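PDB 3PGV: haloacid dehalogenase-like hydrolase from Klebsiella pneumoniae subsp. pneumoniae, which probably hydrolyses phosphate esters as a magnesium-dependent phosphatase of the Cof family, within the haloacid dehalogenase-like superfamily. Local coordinates for residues Ala108-Ile113 / Val166-Glu171; Asp117-Thr122 / His173-Pro178; His100-Asp105 / Leu201-Gly206. All blocks are in the same frame, centred on the assembly; numbering follows the deposited sequence.

Contact 1: Ala108-Ile113 / Val166-Glu171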
loop_
_atom_site.group_PDB
_atom_site.type_symbol
_atom_site.label_atom_id
_atom_site.label_comp_id
_atom_site.label_asym_id
_atom_site.label_seq_id
_atom_site.Cartn_x
_atom_site.Cartn_y
_atom_site.Cartn_z
ATOM N N ALA A 108 -6.722 14.550 -14.010
ATOM C CA ALA A 108 -6.598 14.960 -15.416
ATOM C C ALA A 108 -5.186 15.416 -15.751
ATOM O O ALA A 108 -4.648 15.025 -16.796
ATOM C CB ALA A 108 -7.598 16.061 -15.732
ATOM N N ASP A 109 -4.552 16.208 -14.837
ATOM C CA ASP A 109 -3.179 16.687 -15.024
ATOM C C ASP A 109 -2.166 15.565 -14.881
ATOM O O ASP A 109 -1.232 15.489 -15.669
ATOM C CB ASP A 109 -2.857 17.837 -14.048
ATOM C CG ASP A 109 -3.620 19.130 -14.340
ATOM O OD1 ASP A 109 -4.040 19.324 -15.507
ATOM O OD2 ASP A 109 -3.755 19.962 -13.415
ATOM N N LEU A 110 -2.354 14.680 -13.882
ATOM C CA LEU A 110 -1.462 13.532 -13.648
ATOM C C LEU A 110 -1.416 12.599 -14.837
ATOM O O LEU A 110 -0.374 11.989 -15.102
ATOM C CB LEU A 110 -1.895 12.753 -12.394
ATOM C CG LEU A 110 -1.607 13.434 -11.048
ATOM C CD1 LEU A 110 -2.268 12.675 -9.909
ATOM C CD2 LEU A 110 -0.105 13.557 -10.802
ATOM N N PHE A 111 -2.545 12.495 -15.588
ATOM C CA PHE A 111 -2.633 11.629 -16.779
ATOM C C PHE A 111 -1.627 12.032 -17.859
ATOM O O PHE A 111 -1.235 11.194 -18.671
ATOM C CB PHE A 111 -4.041 11.680 -17.374
ATOM C CG PHE A 111 -5.147 11.057 -16.558
ATOM C CD1 PHE A 111 -4.859 10.288 -15.435
ATOM C CD2 PHE A 111 -6.473 11.162 -16.961
ATOM C CE1 PHE A 111 -5.886 9.713 -14.679
ATOM C CE2 PHE A 111 -7.498 10.579 -16.210
ATOM C CZ PHE A 111 -7.195 9.853 -15.075
ATOM N N GLU A 112 -1.232 13.326 -17.888
ATOM C CA GLU A 112 -0.466 13.902 -18.984
ATOM C C GLU A 112 0.802 14.626 -18.546
ATOM O O GLU A 112 1.549 15.093 -19.399
ATOM C CB GLU A 112 -1.374 14.866 -19.794
ATOM C CG GLU A 112 -2.566 14.173 -20.458
ATOM C CD GLU A 112 -2.167 13.032 -21.385
ATOM O OE1 GLU A 112 -1.240 13.229 -22.204
ATOM O OE2 GLU A 112 -2.775 11.941 -21.287
ATOM N N ILE A 113 1.042 14.747 -17.221
ATOM C CA ILE A 113 2.167 15.538 -16.698
ATOM C C ILE A 113 3.528 15.152 -17.311
ATOM O O ILE A 113 4.342 16.037 -17.606
ATOM C CB ILE A 113 2.180 15.604 -15.133
ATOM C CG1 ILE A 113 3.134 16.719 -14.628
ATOM C CG2 ILE A 113 2.504 14.232 -14.502
ATOM C CD1 ILE A 113 3.037 17.055 -13.085
ATOM N N VAL A 166 -2.487 7.335 -9.266
ATOM C CA VAL A 166 -1.675 7.407 -10.470
ATOM C C VAL A 166 -0.244 7.082 -10.045
ATOM O O VAL A 166 0.194 7.544 -8.985
ATOM C CB VAL A 166 -1.761 8.806 -11.166
ATOM C CG1 VAL A 166 -0.810 8.880 -12.377
ATOM C CG2 VAL A 166 -3.194 9.130 -11.577
ATOM N N PHE A 167 0.450 6.220 -10.791
ATOM C CA PHE A 167 1.834 5.880 -10.441
ATOM C C PHE A 167 2.771 5.916 -11.620
ATOM O O PHE A 167 2.414 5.510 -12.719
ATOM C CB PHE A 167 1.926 4.558 -9.662
ATOM C CG PHE A 167 1.310 3.344 -10.329
ATOM C CD1 PHE A 167 -0.067 3.143 -10.308
ATOM C CD2 PHE A 167 2.114 2.331 -10.839
ATOM C CE1 PHE A 167 -0.629 1.995 -10.867
ATOM C CE2 PHE A 167 1.552 1.177 -11.378
ATOM C CZ PHE A 167 0.183 1.012 -11.383
ATOM N N PHE A 168 3.949 6.483 -11.408
ATOM C CA PHE A 168 4.944 6.677 -12.444
ATOM C C PHE A 168 6.055 5.682 -12.292
ATOM O O PHE A 168 6.691 5.624 -11.233
ATOM C CB PHE A 168 5.482 8.119 -12.395
ATOM C CG PHE A 168 4.381 9.158 -12.453
ATOM C CD1 PHE A 168 3.866 9.583 -13.674
ATOM C CD2 PHE A 168 3.817 9.666 -11.283
ATOM C CE1 PHE A 168 2.816 10.505 -13.726
ATOM C CE2 PHE A 168 2.766 10.584 -11.337
ATOM C CZ PHE A 168 2.277 11.004 -12.557
ATOM N N THR A 169 6.235 4.810 -13.307
ATOM C CA THR A 169 7.291 3.791 -13.282
ATOM C C THR A 169 8.461 4.212 -14.152
ATOM O O THR A 169 8.260 4.724 -15.252
ATOM C CB THR A 169 6.732 2.390 -13.632
ATOM O OG1 THR A 169 6.105 2.444 -14.907
ATOM C CG2 THR A 169 5.727 1.871 -12.579
ATOM N N CYS A 170 9.679 4.076 -13.622
ATOM C CA CYS A 170 10.919 4.479 -14.285
ATOM C C CYS A 170 12.084 3.691 -13.670
ATOM O O CYS A 170 12.240 3.700 -12.461
ATOM C CB CYS A 170 11.130 5.989 -14.144
ATOM S SG CYS A 170 12.699 6.592 -14.821
ATOM N N GLU A 171 12.907 3.031 -14.505
ATOM C CA GLU A 171 14.068 2.263 -14.038
ATOM C C GLU A 171 15.088 3.156 -13.314
ATOM O O GLU A 171 15.764 2.700 -12.390
ATOM C CB GLU A 171 14.738 1.526 -15.215
ATOM C CG GLU A 171 13.870 0.418 -15.799
ATOM C CD GLU A 171 14.440 -0.276 -17.023
ATOM O OE1 GLU A 171 14.705 0.417 -18.034
ATOM O OE2 GLU A 171 14.541 -1.524 -17.001
#
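L110, on helix 104-110, packs against V166 and F168 of strand 163-169, and this is the tight part of the contact. Its CB lies 3.9 Å from V166 CG2, and its two methyls divide the strand between them: CD1 rests on V166, whereas CD2 reaches CZ of F168 at 3.9 Å, in the plane of the ring at its edge. The split follows from the torsions of L110. With chi1 at -73° CG is anti to the carbonyl carbon, and an extended chi2 then spreads the methyls over two strand residues. V166 and F168 alternate with F167, whose side chain leaves from the opposite face of the strand, so the helix meets one face of the six-stranded sheet. That face is shared: V203 of the neighbouring strand and M183 of helix 173-187 also touch L110.

Away from L110 the contact narrows to single atoms of F111 and I113. F111, itself buried, starts out away from the strand, but its ring turns back far enough for CE1 to come within 4.1 Å of V166 CG2, which sits at the ring edge. The solvent side is at I113, which is partly exposed and reaches F168 with CG2, 3.8 Å from CZ; the two side chains cross at about a right angle, and the methyl stands oblique to the ring.

One polar atom is brought near the strand side chains: L110 O lies 3.8 Å from F168 CE1, near the ring plane, so it faces the weakly positive C-H rim. Side chain meets side chain through carbon alone. Strand 163-169 has backbone bonds to its neighbours 121-126 and 200-205, while its interface with the helix probably holds mainly by burial of apolar surface and shape fit.

Contact 2: Asp117-Thr122 / His173-Pro178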
loop_
_atom_site.group_PDB
_atom_site.type_symbol
_atom_site.label_atom_id
_atom_site.label_comp_id
_atom_site.label_asym_id
_atom_site.label_seq_id
_atom_site.Cartn_x
_atom_site.Cartn_y
_atom_site.Cartn_z
ATOM N N ASP A 117 7.917 12.094 -21.613
ATOM C CA ASP A 117 9.165 11.635 -21.007
ATOM C C ASP A 117 9.367 10.154 -21.362
ATOM O O ASP A 117 8.656 9.299 -20.850
ATOM C CB ASP A 117 9.138 11.848 -19.482
ATOM C CG ASP A 117 10.495 11.742 -18.798
ATOM O OD1 ASP A 117 11.305 10.899 -19.220
ATOM O OD2 ASP A 117 10.700 12.431 -17.785
ATOM N N PRO A 118 10.282 9.829 -22.300
ATOM C CA PRO A 118 10.446 8.421 -22.692
ATOM C C PRO A 118 10.915 7.512 -21.548
ATOM O O PRO A 118 10.751 6.297 -21.629
ATOM C CB PRO A 118 11.482 8.489 -23.821
ATOM C CG PRO A 118 12.237 9.737 -23.569
ATOM C CD PRO A 118 11.237 10.704 -23.012
ATOM N N LYS A 119 11.486 8.107 -20.473
ATOM C CA LYS A 119 12.002 7.352 -19.330
ATOM C C LYS A 119 10.896 6.950 -18.351
ATOM O O LYS A 119 11.071 5.992 -17.598
ATOM C CB LYS A 119 13.109 8.149 -18.602
ATOM C CG LYS A 119 14.351 8.406 -19.470
ATOM C CD LYS A 119 15.426 9.225 -18.727
ATOM C CE LYS A 119 16.136 8.425 -17.651
ATOM N NZ LYS A 119 17.186 9.223 -16.973
ATOM N N ILE A 120 9.751 7.676 -18.358
ATOM C CA ILE A 120 8.661 7.403 -17.417
ATOM C C ILE A 120 7.409 6.829 -18.116
ATOM O O ILE A 120 6.993 7.333 -19.158
ATOM C CB ILE A 120 8.313 8.665 -16.585
ATOM C CG1 ILE A 120 9.561 9.240 -15.888
ATOM C CG2 ILE A 120 7.191 8.365 -15.582
ATOM C CD1 ILE A 120 9.347 10.676 -15.235
ATOM N N VAL A 121 6.796 5.808 -17.509
ATOM C CA VAL A 121 5.490 5.297 -17.926
ATOM C C VAL A 121 4.442 5.742 -16.884
ATOM O O VAL A 121 4.679 5.615 -15.674
ATOM C CB VAL A 121 5.488 3.742 -18.112
ATOM C CG1 VAL A 121 4.068 3.209 -18.308
ATOM C CG2 VAL A 121 6.391 3.322 -19.274
ATOM N N THR A 122 3.328 6.334 -17.345
ATOM C CA THR A 122 2.258 6.768 -16.442
ATOM C C THR A 122 1.197 5.668 -16.303
ATOM O O THR A 122 0.631 5.217 -17.307
ATOM C CB THR A 122 1.656 8.096 -16.907
ATOM O OG1 THR A 122 2.699 9.065 -17.013
ATOM C CG2 THR A 122 0.541 8.610 -15.952
ATOM N N HIS A 173 15.731 5.647 -10.702
ATOM C CA HIS A 173 15.176 6.210 -9.471
ATOM C C HIS A 173 15.454 7.704 -9.351
ATOM O O HIS A 173 14.555 8.466 -8.990
ATOM C CB HIS A 173 15.729 5.479 -8.234
ATOM C CG HIS A 173 15.398 6.167 -6.942
ATOM N ND1 HIS A 173 14.096 6.247 -6.482
ATOM C CD2 HIS A 173 16.207 6.814 -6.076
ATOM C CE1 HIS A 173 14.153 6.949 -5.360
ATOM N NE2 HIS A 173 15.399 7.302 -5.068
ATOM N N GLU A 174 16.710 8.118 -9.623
ATOM C CA GLU A 174 17.132 9.508 -9.530
ATOM C C GLU A 174 16.303 10.417 -10.442
ATOM O O GLU A 174 16.127 11.588 -10.130
ATOM C CB GLU A 174 18.639 9.648 -9.851
ATOM C CG GLU A 174 19.576 9.196 -8.731
ATOM C CD GLU A 174 19.583 7.708 -8.397
ATOM O OE1 GLU A 174 19.365 6.874 -9.312
ATOM O OE2 GLU A 174 19.886 7.379 -7.230
ATOM N N HIS A 175 15.795 9.876 -11.567
ATOM C CA HIS A 175 14.982 10.645 -12.508
ATOM C C HIS A 175 13.572 10.952 -11.934
ATOM O O HIS A 175 12.979 11.971 -12.291
ATOM C CB HIS A 175 14.882 9.911 -13.854
ATOM C CG HIS A 175 14.203 10.705 -14.921
ATOM N ND1 HIS A 175 14.832 11.776 -15.537
ATOM C CD2 HIS A 175 12.988 10.535 -15.478
ATOM C CE1 HIS A 175 13.961 12.249 -16.412
ATOM N NE2 HIS A 175 12.848 11.525 -16.431
ATOM N N LEU A 176 13.074 10.091 -11.005
ATOM C CA LEU A 176 11.761 10.269 -10.366
ATOM C C LEU A 176 11.788 11.291 -9.234
ATOM O O LEU A 176 10.756 11.905 -8.942
ATOM C CB LEU A 176 11.216 8.920 -9.842
ATOM C CG LEU A 176 10.768 7.909 -10.909
ATOM C CD1 LEU A 176 10.381 6.578 -10.270
ATOM C CD2 LEU A 176 9.619 8.458 -11.736
ATOM N N LEU A 177 12.958 11.467 -8.577
ATOM C CA LEU A 177 13.101 12.406 -7.446
ATOM C C LEU A 177 12.643 13.861 -7.758
ATOM O O LEU A 177 11.860 14.421 -6.983
ATOM C CB LEU A 177 14.529 12.378 -6.882
ATOM C CG LEU A 177 14.907 11.089 -6.142
ATOM C CD1 LEU A 177 16.393 11.037 -5.861
ATOM C CD2 LEU A 177 14.100 10.932 -4.855
ATOM N N PRO A 178 13.074 14.488 -8.900
ATOM C CA PRO A 178 12.599 15.852 -9.198
ATOM C C PRO A 178 11.097 15.896 -9.510
ATOM O O PRO A 178 10.455 16.923 -9.263
ATOM C CB PRO A 178 13.453 16.278 -10.405
ATOM C CG PRO A 178 14.573 15.297 -10.459
ATOM C CD PRO A 178 14.031 14.025 -9.917
#
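A type I turn, D117 to I120, leads into strand 121-126 and receives H175 from helix 173-187. H175 NE2 donates to D117 OD2 over 2.7 Å, and the N-H...O angle of 161° makes the bond nearly straight. The oxygen uses its syn lone pair, on the side of OD1, and lies close to the imidazole plane, while carboxylate and ring planes stand 82° apart. Both side chains have CG anti to the backbone N, and from these extended starts they reach each other from opposite directions.

The carboxylate does two jobs. OD1 accepts from K119 N at 3.1 Å on its anti side, which forms an Asx turn superposed on the type I turn and probably helps to hold the carboxylate in place for H175. In the α/β cap domain of this Cof-type hydrolase, the turn thereby joins the start of a central strand to the helix lying on the same sheet, well away from the calcium site.

Carbon contacts reach the imidazole on one face and at its CD2 side. K119 lays its aliphatic chain over the face: CD stands 4.0 Å from the centroid of the H175 ring and only 5° off the normal, a CH-pi contact. A bend at the third torsion carries the chain on across the ring, and NZ goes on to a salt bridge with D172. I120 approaches the CD2 corner, with CD1 3.7 Å from H175 CD2 in an oblique position and CG1 at the ring edge. Deeper in, where I120 and L176 are buried, I120 CD1 meets L176 CD2 at 4.2 Å; I120 also touches F168, and L176 touches F195 of strand 191-195.

Contact 3: His100-Asp105 / Leu201-Gly206. With EDO (1,2-ethanediol), chain H.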
loop_
_atom_site.group_PDB
_atom_site.type_symbol
_atom_site.label_atom_id
_atom_site.label_comp_id
_atom_site.label_asym_id
_atom_site.label_seq_id
_atom_site.Cartn_x
_atom_site.Cartn_y
_atom_site.Cartn_z
ATOM N N HIS A 100 -11.741 6.561 -1.774
ATOM C CA HIS A 100 -11.284 7.939 -1.674
ATOM C C HIS A 100 -10.366 8.271 -2.833
ATOM O O HIS A 100 -9.208 7.867 -2.851
ATOM C CB HIS A 100 -10.627 8.204 -0.316
ATOM C CG HIS A 100 -11.566 8.035 0.843
ATOM N ND1 HIS A 100 -11.099 7.717 2.111
ATOM C CD2 HIS A 100 -12.922 8.090 0.879
ATOM C CE1 HIS A 100 -12.174 7.661 2.884
ATOM N NE2 HIS A 100 -13.294 7.890 2.189
ATOM N N ASN A 101 -10.922 8.913 -3.851
ATOM C CA ASN A 101 -10.239 9.143 -5.112
ATOM C C ASN A 101 -9.557 10.487 -5.201
ATOM O O ASN A 101 -9.813 11.370 -4.394
ATOM C CB ASN A 101 -11.230 8.961 -6.279
ATOM C CG ASN A 101 -11.796 7.585 -6.356
ATOM O OD1 ASN A 101 -11.084 6.591 -6.231
ATOM N ND2 ASN A 101 -13.086 7.493 -6.578
ATOM N N LEU A 102 -8.682 10.642 -6.201
ATOM C CA LEU A 102 -8.015 11.912 -6.506
ATOM C C LEU A 102 -9.023 12.919 -7.036
ATOM O O LEU A 102 -9.952 12.529 -7.772
ATOM C CB LEU A 102 -6.935 11.675 -7.569
ATOM C CG LEU A 102 -5.599 11.176 -7.055
ATOM C CD1 LEU A 102 -4.862 10.381 -8.138
ATOM C CD2 LEU A 102 -4.730 12.352 -6.549
ATOM N N ASP A 103 -8.828 14.226 -6.718
ATOM C CA ASP A 103 -9.676 15.286 -7.285
ATOM C C ASP A 103 -9.561 15.264 -8.814
ATOM O O ASP A 103 -8.470 14.978 -9.355
ATOM C CB ASP A 103 -9.283 16.667 -6.730
ATOM C CG ASP A 103 -9.727 16.917 -5.293
ATOM O OD1 ASP A 103 -10.376 16.013 -4.701
ATOM O OD2 ASP A 103 -9.465 18.037 -4.772
ATOM N N ARG A 104 -10.698 15.470 -9.510
ATOM C CA ARG A 104 -10.790 15.355 -10.973
ATOM C C ARG A 104 -9.719 16.171 -11.714
ATOM O O ARG A 104 -9.088 15.660 -12.632
ATOM C CB ARG A 104 -12.193 15.747 -11.450
ATOM C CG ARG A 104 -12.531 15.236 -12.835
ATOM C CD ARG A 104 -13.878 15.762 -13.310
ATOM N NE ARG A 104 -14.230 15.237 -14.631
ATOM C CZ ARG A 104 -13.795 15.757 -15.776
ATOM N NH1 ARG A 104 -12.967 16.804 -15.770
ATOM N NH2 ARG A 104 -14.145 15.210 -16.932
ATOM N N ASP A 105 -9.534 17.436 -11.325
ATOM C CA ASP A 105 -8.569 18.323 -11.978
ATOM C C ASP A 105 -7.142 17.802 -11.822
ATOM O O ASP A 105 -6.352 17.900 -12.761
ATOM C CB ASP A 105 -8.686 19.762 -11.429
ATOM C CG ASP A 105 -8.394 19.874 -9.947
ATOM O OD1 ASP A 105 -8.951 19.067 -9.171
ATOM O OD2 ASP A 105 -7.586 20.741 -9.566
ATOM N N LEU A 201 6.818 5.810 -8.385
ATOM C CA LEU A 201 6.404 7.015 -7.657
ATOM C C LEU A 201 4.898 7.150 -7.739
ATOM O O LEU A 201 4.356 7.287 -8.835
ATOM C CB LEU A 201 7.098 8.255 -8.265
ATOM C CG LEU A 201 6.817 9.603 -7.575
ATOM C CD1 LEU A 201 7.205 9.558 -6.087
ATOM C CD2 LEU A 201 7.533 10.724 -8.283
ATOM N N GLU A 202 4.208 7.051 -6.586
ATOM C CA GLU A 202 2.745 6.989 -6.540
ATOM C C GLU A 202 2.096 8.252 -6.042
ATOM O O GLU A 202 2.659 8.959 -5.186
ATOM C CB GLU A 202 2.285 5.784 -5.709
ATOM C CG GLU A 202 3.075 4.523 -6.033
ATOM C CD GLU A 202 2.448 3.220 -5.601
ATOM O OE1 GLU A 202 1.265 3.230 -5.193
ATOM O OE2 GLU A 202 3.093 2.173 -5.799
ATOM N N VAL A 203 0.878 8.545 -6.559
ATOM C CA VAL A 203 0.119 9.726 -6.146
ATOM C C VAL A 203 -1.285 9.340 -5.777
ATOM O O VAL A 203 -2.016 8.796 -6.605
ATOM C CB VAL A 203 0.136 10.869 -7.215
ATOM C CG1 VAL A 203 -0.519 12.134 -6.664
ATOM C CG2 VAL A 203 1.557 11.163 -7.687
HETATM N N MSE A 204 -1.672 9.617 -4.528
HETATM C CA MSE A 204 -3.033 9.420 -4.039
HETATM C C MSE A 204 -3.595 10.780 -3.629
HETATM O O MSE A 204 -2.848 11.760 -3.564
HETATM C CB MSE A 204 -3.048 8.458 -2.820
HETATM C CG MSE A 204 -2.888 6.982 -3.182
HETATM SE SE MSE A 204 -1.123 6.518 -3.850
HETATM C CE MSE A 204 0.025 7.185 -2.341
ATOM N N ALA A 205 -4.907 10.848 -3.328
ATOM C CA ALA A 205 -5.531 12.112 -2.872
ATOM C C ALA A 205 -4.953 12.508 -1.544
ATOM O O ALA A 205 -4.509 11.645 -0.784
ATOM C CB ALA A 205 -7.038 11.931 -2.740
ATOM N N GLY A 206 -4.940 13.809 -1.262
ATOM C CA GLY A 206 -4.495 14.308 0.027
ATOM C C GLY A 206 -5.366 13.772 1.139
ATOM O O GLY A 206 -6.597 13.727 1.004
HETATM C C1 EDO H . -8.055 16.237 -1.361
HETATM O O1 EDO H . -8.678 15.165 -2.075
HETATM C C2 EDO H . -8.695 17.576 -1.750
HETATM O O2 EDO H . -10.086 17.619 -1.361
HETATM O O HOH W 1 -6.506 8.418 -3.749
#
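L102 and A205 meet where the chain passes from the eight-stranded sheet into the α/β cap domain of this haloacid dehalogenase-like protein, against the last residues of cap strand 200-205; their CA atoms are 4.4 Å apart. From CB, with chi1 at -83°, L102 sends CG anti to its carbonyl carbon and alongside the strand backbone, 3.8 Å from A205 N. The branches then part. CD1 meets the carbonyl oxygen of V203 at 3.6 Å, whereas CD2 lies against the peptide between M204, a selenomethionine, and A205, 3.5 Å from M204 C. CD2 also looks toward V203 CG1, a looser apolar contact at 4.2 Å. The leucine therefore packs mainly on main-chain atoms, and I163 of the adjacent strand 163-169 touches it too.

A205 answers with its CB methyl, 3.3 Å from N101 O. The polar link is indirect: a water donates to H100 O and accepts from A205 N, each at 2.9 Å, satisfying a backbone N-H at the strand end.

Just beyond, D103 occupies the N-cap position of the helix without a capping bond from its side chain. Its OD2 makes a salt bridge with R190, which also pairs with D105, while OD1 accepts a hydrogen bond from O1 of a 1,2-ethanediol, probably from the crystallisation liquor, at 3.2 Å.

Overall arrangement
From the N terminus, the chain first passes 100-105, which opens the longest loop, closed by contact 3 at 201-206. Contacts 1 and 2 both nest inside it. Helix 104-110, begun in contact 3, runs on into 108-113 of contact 1; next come 117-122 of contact 2, then 166-171, which closes contact 1, and 173-178, which closes contact 2. Those two therefore cross. All three reach one six-stranded sheet, where strand 163-169 lies between 121-126 and 200-205: T169 O to V121 N (2.9 Å) probably bonds contact 1 to contact 2. Together they tie helices 104-110 and 173-187 to this sheet, contact 3 sitting where the chain leaves strand 96-99 of the eight-stranded sheet for it.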